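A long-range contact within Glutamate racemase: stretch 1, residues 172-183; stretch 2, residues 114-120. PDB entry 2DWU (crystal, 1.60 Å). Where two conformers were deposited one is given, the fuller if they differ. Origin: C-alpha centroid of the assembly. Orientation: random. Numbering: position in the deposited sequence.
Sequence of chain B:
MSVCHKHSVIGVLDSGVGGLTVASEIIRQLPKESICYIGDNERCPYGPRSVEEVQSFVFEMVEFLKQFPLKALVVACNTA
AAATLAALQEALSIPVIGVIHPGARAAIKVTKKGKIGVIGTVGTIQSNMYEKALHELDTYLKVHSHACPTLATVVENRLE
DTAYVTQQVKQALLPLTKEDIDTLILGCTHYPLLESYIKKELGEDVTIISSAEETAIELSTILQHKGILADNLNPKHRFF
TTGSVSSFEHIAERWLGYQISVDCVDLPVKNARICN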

ATOM      1  N   ALA B 172       7.567 -15.813  23.403  1.00 13.50           N
ATOM      2  CA  ALA B 172       6.404 -15.084  22.920  1.00 12.94           C
ATOM      3  C   ALA B 172       5.806 -15.708  21.666  1.00 13.69           C
ATOM      4  O   ALA B 172       4.588 -15.731  21.518  1.00 14.20           O
ATOM      5  CB  ALA B 172       6.780 -13.615  22.626  1.00 13.19           C
ATOM      6  N   LEU B 173       6.664 -16.196  20.772  1.00 14.43           N
ATOM      7  CA  LEU B 173       6.193 -16.751  19.500  1.00 14.29           C
ATOM      8  C   LEU B 173       5.894 -18.245  19.503  1.00 15.19           C
ATOM      9  O   LEU B 173       5.399 -18.768  18.508  1.00 15.52           O
ATOM     10  CB  LEU B 173       7.194 -16.437  18.388  1.00 14.50           C
ATOM     11  CG  LEU B 173       7.345 -14.975  17.934  1.00 17.08           C
ATOM     12  CD1 LEU B 173       8.480 -14.872  16.955  1.00 17.89           C
ATOM     13  CD2 LEU B 173       6.050 -14.480  17.303  1.00 19.52           C
ATOM     14  N   LEU B 174       6.157 -18.931  20.608  1.00 16.44           N
ATOM     15  CA  LEU B 174       5.891 -20.371  20.647  1.00 18.52           C
ATOM     16  C   LEU B 174       4.466 -20.709  20.163  1.00 18.68           C
ATOM     17  O   LEU B 174       4.287 -21.591  19.319  1.00 18.94           O
ATOM     18  CB  LEU B 174       6.118 -20.910  22.062  1.00 20.44           C
ATOM     19  CG  LEU B 174       6.389 -22.409  22.283  1.00 24.74           C
ATOM     20  CD1 LEU B 174       5.558 -22.863  23.453  1.00 25.98           C
ATOM     21  CD2 LEU B 174       6.090 -23.237  21.053  1.00 23.23           C
ATOM     22  N   PRO B 175       3.436 -20.001  20.653  1.00 19.84           N
ATOM     23  CA  PRO B 175       2.092 -20.348  20.170  1.00 20.83           C
ATOM     24  C   PRO B 175       1.923 -20.246  18.650  1.00 20.94           C
ATOM     25  O   PRO B 175       1.194 -21.055  18.049  1.00 20.16           O
ATOM     26  CB  PRO B 175       1.193 -19.372  20.915  1.00 22.39           C
ATOM     27  CG  PRO B 175       1.936 -19.170  22.229  1.00 22.40           C
ATOM     28  CD  PRO B 175       3.363 -18.995  21.730  1.00 20.45           C
ATOM     29  N   LEU B 176       2.584 -19.274  18.015  1.00 18.68           N
ATOM     30  CA  LEU B 176       2.457 -19.129  16.570  1.00 17.41           C
ATOM     31  C   LEU B 176       3.268 -20.129  15.785  1.00 16.60           C
ATOM     32  O   LEU B 176       2.943 -20.387  14.624  1.00 15.79           O
ATOM     33  CB  LEU B 176       2.831 -17.710  16.096  1.00 18.17           C
ATOM     34  CG  LEU B 176       1.734 -16.655  16.242  1.00 22.60           C
ATOM     35  CD1 LEU B 176       2.274 -15.322  15.775  1.00 22.96           C
ATOM     36  CD2 LEU B 176       0.482 -17.045  15.440  1.00 23.10           C
ATOM     37  N   THR B 177       4.332 -20.680  16.381  1.00 15.13           N
ATOM     38  CA  THR B 177       5.150 -21.659  15.665  1.00 17.10           C
ATOM     39  C   THR B 177       4.324 -22.926  15.474  1.00 15.68           C
ATOM     40  O   THR B 177       4.633 -23.744  14.608  1.00 16.85           O
ATOM     41  CB  THR B 177       6.436 -22.055  16.424  1.00 16.23           C
ATOM     42  OG1 THR B 177       6.087 -22.712  17.647  1.00 16.92           O
ATOM     43  CG2 THR B 177       7.312 -20.815  16.703  1.00 18.38           C
ATOM     44  N   LYS B 178       3.264 -23.064  16.270  1.00 15.80           N
ATOM     45  CA  LYS B 178       2.402 -24.250  16.198  1.00 16.79           C
ATOM     46  C   LYS B 178       1.288 -24.069  15.194  1.00 16.29           C
ATOM     47  O   LYS B 178       0.581 -25.025  14.855  1.00 16.02           O
ATOM     48  CB  LYS B 178       1.747 -24.525  17.552  1.00 17.83           C
ATOM     49  CG  LYS B 178       2.728 -24.877  18.655  1.00 19.85           C
ATOM     50  CD  LYS B 178       1.989 -25.042  19.956  1.00 21.44           C
ATOM     51  CE  LYS B 178       2.970 -25.356  21.078  1.00 23.80           C
ATOM     52  NZ  LYS B 178       2.277 -25.374  22.395  1.00 25.56           N
ATOM     53  N   GLU B 179       1.109 -22.834  14.734  1.00 13.87           N
ATOM     54  CA  GLU B 179       0.028 -22.547  13.803  1.00 14.88           C
ATOM     55  C   GLU B 179       0.508 -22.446  12.367  1.00 13.27           C
ATOM     56  O   GLU B 179       1.663 -22.143  12.089  1.00 13.57           O
ATOM     57  CB  GLU B 179      -0.645 -21.236  14.208  1.00 16.64           C
ATOM     58  CG  GLU B 179      -1.178 -21.235  15.644  1.00 20.72           C
ATOM     59  CD  GLU B 179      -2.378 -22.141  15.850  1.00 23.89           C
ATOM     60  OE1 GLU B 179      -2.808 -22.295  17.020  1.00 26.03           O
ATOM     61  OE2 GLU B 179      -2.897 -22.698  14.852  1.00 25.43           O
ATOM     62  N   ASP B 180      -0.410 -22.719  11.450  1.00 12.60           N
ATOM     63  CA  ASP B 180      -0.122 -22.637  10.044  1.00 10.68           C
ATOM     64  C   ASP B 180      -0.424 -21.204   9.577  1.00 11.29           C
ATOM     65  O   ASP B 180      -1.591 -20.812   9.443  1.00 11.52           O
ATOM     66  CB  ASP B 180      -1.017 -23.643   9.312  1.00 11.51           C
ATOM     67  CG  ASP B 180      -0.800 -23.667   7.815  1.00 14.01           C
ATOM     68  OD1 ASP B 180       0.116 -22.986   7.293  1.00 14.53           O
ATOM     69  OD2 ASP B 180      -1.563 -24.405   7.139  1.00 12.07           O
ATOM     70  N   ILE B 181       0.630 -20.406   9.423  1.00  9.62           N
ATOM     71  CA  ILE B 181       0.481 -19.037   8.899  1.00 11.06           C
ATOM     72  C   ILE B 181       1.584 -18.791   7.881  1.00  9.85           C
ATOM     73  O   ILE B 181       2.616 -19.459   7.912  1.00 13.03           O
ATOM     74  CB  ILE B 181       0.632 -17.947  10.008  1.00 10.34           C
ATOM     75  CG1 ILE B 181       2.022 -18.027  10.662  1.00 11.61           C
ATOM     76  CG2 ILE B 181      -0.464 -18.078  11.026  1.00 13.32           C
ATOM     77  CD1 ILE B 181       2.289 -16.796  11.557  1.00 11.84           C
ATOM     78  N   ASP B 182       1.378 -17.860   6.953  1.00  9.05           N
ATOM     79  CA  ASP B 182       2.446 -17.527   6.025  1.00  7.93           C
ATOM     80  C   ASP B 182       2.722 -16.022   6.066  1.00  8.78           C
ATOM     81  O   ASP B 182       3.544 -15.520   5.312  1.00 10.06           O
ATOM     82  CB  ASP B 182       2.132 -17.989   4.579  1.00 11.35           C
ATOM     83  CG  ASP B 182       0.977 -17.230   3.924  1.00 11.37           C
ATOM     84  OD1 ASP B 182       0.358 -16.344   4.556  1.00 11.59           O
ATOM     85  OD2 ASP B 182       0.698 -17.550   2.740  1.00 11.81           O
ATOM     86  N   THR B 183       2.043 -15.329   6.977  1.00  9.51           N
ATOM     87  CA  THR B 183       2.168 -13.876   7.121  1.00  9.49           C
ATOM     88  C   THR B 183       2.037 -13.521   8.608  1.00  8.79           C
ATOM     89  O   THR B 183       1.235 -14.124   9.305  1.00  9.17           O
ATOM     90  CB  THR B 183       1.013 -13.202   6.320  1.00  9.97           C
ATOM     91  OG1 THR B 183       1.101 -13.603   4.941  1.00 11.79           O
ATOM     92  CG2 THR B 183       1.088 -11.665   6.423  1.00 10.94           C
TER
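Stretch 2, residues 114-120: GKIGVIG

Stretch 2 is a β-strand that packs Gly-117 and Ile-119 against the helical part of stretch 1, largely through apolar side chains, and at its near end is joined by backbone hydrogen bonds to the end of stretch 1, at Asp-182 and Thr-183. Residues 115-120 form the strand, with phi between -103° and -149° from Lys-115 to Ile-119 and a nearly fully extended Gly-120 at 180/-169; Gly-114, at 73/31, precedes it as loop, and its positive phi is one that glycine tolerates best.

The direction of the contact follows from the fold of stretch 1. The axes of helix 172-177 and the strand come within 10.0 Å and make an angle of 167° between their N-to-C directions, so the two run nearly antiparallel. Beyond the helix the chain carries on toward the start of the strand and swings in beside Lys-115 and Ile-116, with Thr-183 CA and Ile-116 CA 5.0 Å apart.

The polar evidence is two backbone hydrogen bonds. Asp-182 N donates to Lys-115 O over 3.1 Å, with an angle of 164° at the hydrogen, and Gly-117 N donates to Thr-183 O over 2.8 Å, at 178° and thus almost perfectly linear. Lys-115 O also receives a CA-H...O contact from Ile-181 CA at 3.4 Å, although the angle of 125° makes this a bent approach. The CB of Thr-183 lies 4.2 Å from CG1 of Ile-116.

On the helical side, Ile-119 directs its CA-to-CB bond toward stretch 1 and presents its CG2 to two leucines: Leu-176 CD1 at 3.6 Å and Leu-173 CD2 at 4.2 Å. Leu-176 points toward the strand, whereas Leu-173 starts sideways and only its end comes nearer. Val-118, by contrast, points away, in keeping with the alternation of a strand.

Gly-117 takes part in both regions. Its CA is 4.3 Å from Leu-176 CD2, and its N is 3.7 Å from Ile-181 CG2. An ideal CB here would point toward stretch 1 and fall 2.9 Å from Ile-181 CD1, a clash, and 3.2 Å from Leu-176 CD2, so the absence of a side chain permits this close approach.

Lys-115 is covered most, by 91 Å² of the 463 Å² buried in total. Its CB lies 3.2 Å from Asp-180 O and its CD 3.5 Å from Asp-180 OD2, but its NZ stays 4.4 Å from Asp-180 OD2, beyond a salt bridge.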

ATOM      1  N   GLY B 114      -3.887 -17.372   2.895  1.00 10.38           N
ATOM      2  CA  GLY B 114      -4.983 -16.762   3.614  1.00 10.81           C
ATOM      3  C   GLY B 114      -4.950 -17.097   5.096  1.00  9.04           C
ATOM      4  O   GLY B 114      -5.985 -17.167   5.712  1.00 10.31           O
ATOM      5  N   LYS B 115      -3.758 -17.286   5.647  1.00  9.08           N
ATOM      6  CA  LYS B 115      -3.584 -17.636   7.061  1.00  8.54           C
ATOM      7  C   LYS B 115      -2.602 -16.624   7.610  1.00  9.08           C
ATOM      8  O   LYS B 115      -1.422 -16.662   7.280  1.00  9.51           O
ATOM      9  CB  LYS B 115      -3.029 -19.061   7.161  1.00 10.18           C
ATOM     10  CG  LYS B 115      -4.087 -20.117   6.747  1.00 12.11           C
ATOM     11  CD  LYS B 115      -3.541 -21.544   6.784  1.00 13.50           C
ATOM     12  CE  LYS B 115      -4.716 -22.581   6.889  1.00 15.59           C
ATOM     13  NZ  LYS B 115      -5.414 -22.903   5.636  1.00 18.72           N
ATOM     14  N   ILE B 116      -3.113 -15.772   8.489  1.00  7.30           N
ATOM     15  CA  ILE B 116      -2.349 -14.646   9.006  1.00  8.60           C
ATOM     16  C   ILE B 116      -2.191 -14.622  10.513  1.00  8.04           C
ATOM     17  O   ILE B 116      -3.143 -14.860  11.238  1.00 10.35           O
ATOM     18  CB  ILE B 116      -3.083 -13.378   8.556  1.00  9.11           C
ATOM     19  CG1 ILE B 116      -3.124 -13.334   7.013  1.00 11.03           C
ATOM     20  CG2 ILE B 116      -2.374 -12.124   9.081  1.00  9.24           C
ATOM     21  CD1 ILE B 116      -4.158 -12.372   6.463  1.00 14.70           C
ATOM     22  N   GLY B 117      -0.968 -14.384  10.990  1.00  8.25           N
ATOM     23  CA  GLY B 117      -0.786 -14.262  12.423  1.00  7.24           C
ATOM     24  C   GLY B 117      -0.632 -12.775  12.762  1.00  8.12           C
ATOM     25  O   GLY B 117      -0.289 -11.967  11.905  1.00  7.66           O
ATOM     26  N   VAL B 118      -0.932 -12.399  13.996  0.50  7.22           N
ATOM     27  CA  VAL B 118      -0.675 -11.018  14.419  0.50  6.80           C
ATOM     28  C   VAL B 118      -0.371 -11.038  15.899  0.50  6.94           C
ATOM     29  O   VAL B 118      -1.011 -11.755  16.672  0.50  6.86           O
ATOM     30  CB  VAL B 118      -1.829 -10.036  14.136  0.50  5.08           C
ATOM     31  CG1 VAL B 118      -3.109 -10.482  14.846  0.50  5.08           C
ATOM     32  CG2 VAL B 118      -1.411  -8.628  14.597  0.50  5.72           C
ATOM     33  N   ILE B 119       0.637 -10.257  16.279  1.00  8.27           N
ATOM     34  CA  ILE B 119       1.096 -10.164  17.663  1.00  7.86           C
ATOM     35  C   ILE B 119       1.026  -8.715  18.114  1.00  7.87           C
ATOM     36  O   ILE B 119       1.152  -7.788  17.299  1.00  8.84           O
ATOM     37  CB  ILE B 119       2.547 -10.702  17.853  1.00  7.29           C
ATOM     38  CG1 ILE B 119       3.522 -10.058  16.853  1.00  8.83           C
ATOM     39  CG2 ILE B 119       2.504 -12.240  17.685  1.00  8.49           C
ATOM     40  CD1 ILE B 119       4.986 -10.361  17.167  1.00  8.54           C
ATOM     41  N   GLY B 120       0.802  -8.512  19.407  1.00  8.20           N
ATOM     42  CA  GLY B 120       0.706  -7.150  19.906  1.00  7.54           C
ATOM     43  C   GLY B 120       0.451  -7.172  21.386  1.00  8.39           C
ATOM     44  O   GLY B 120       0.568  -8.229  22.025  1.00  9.04           O
TER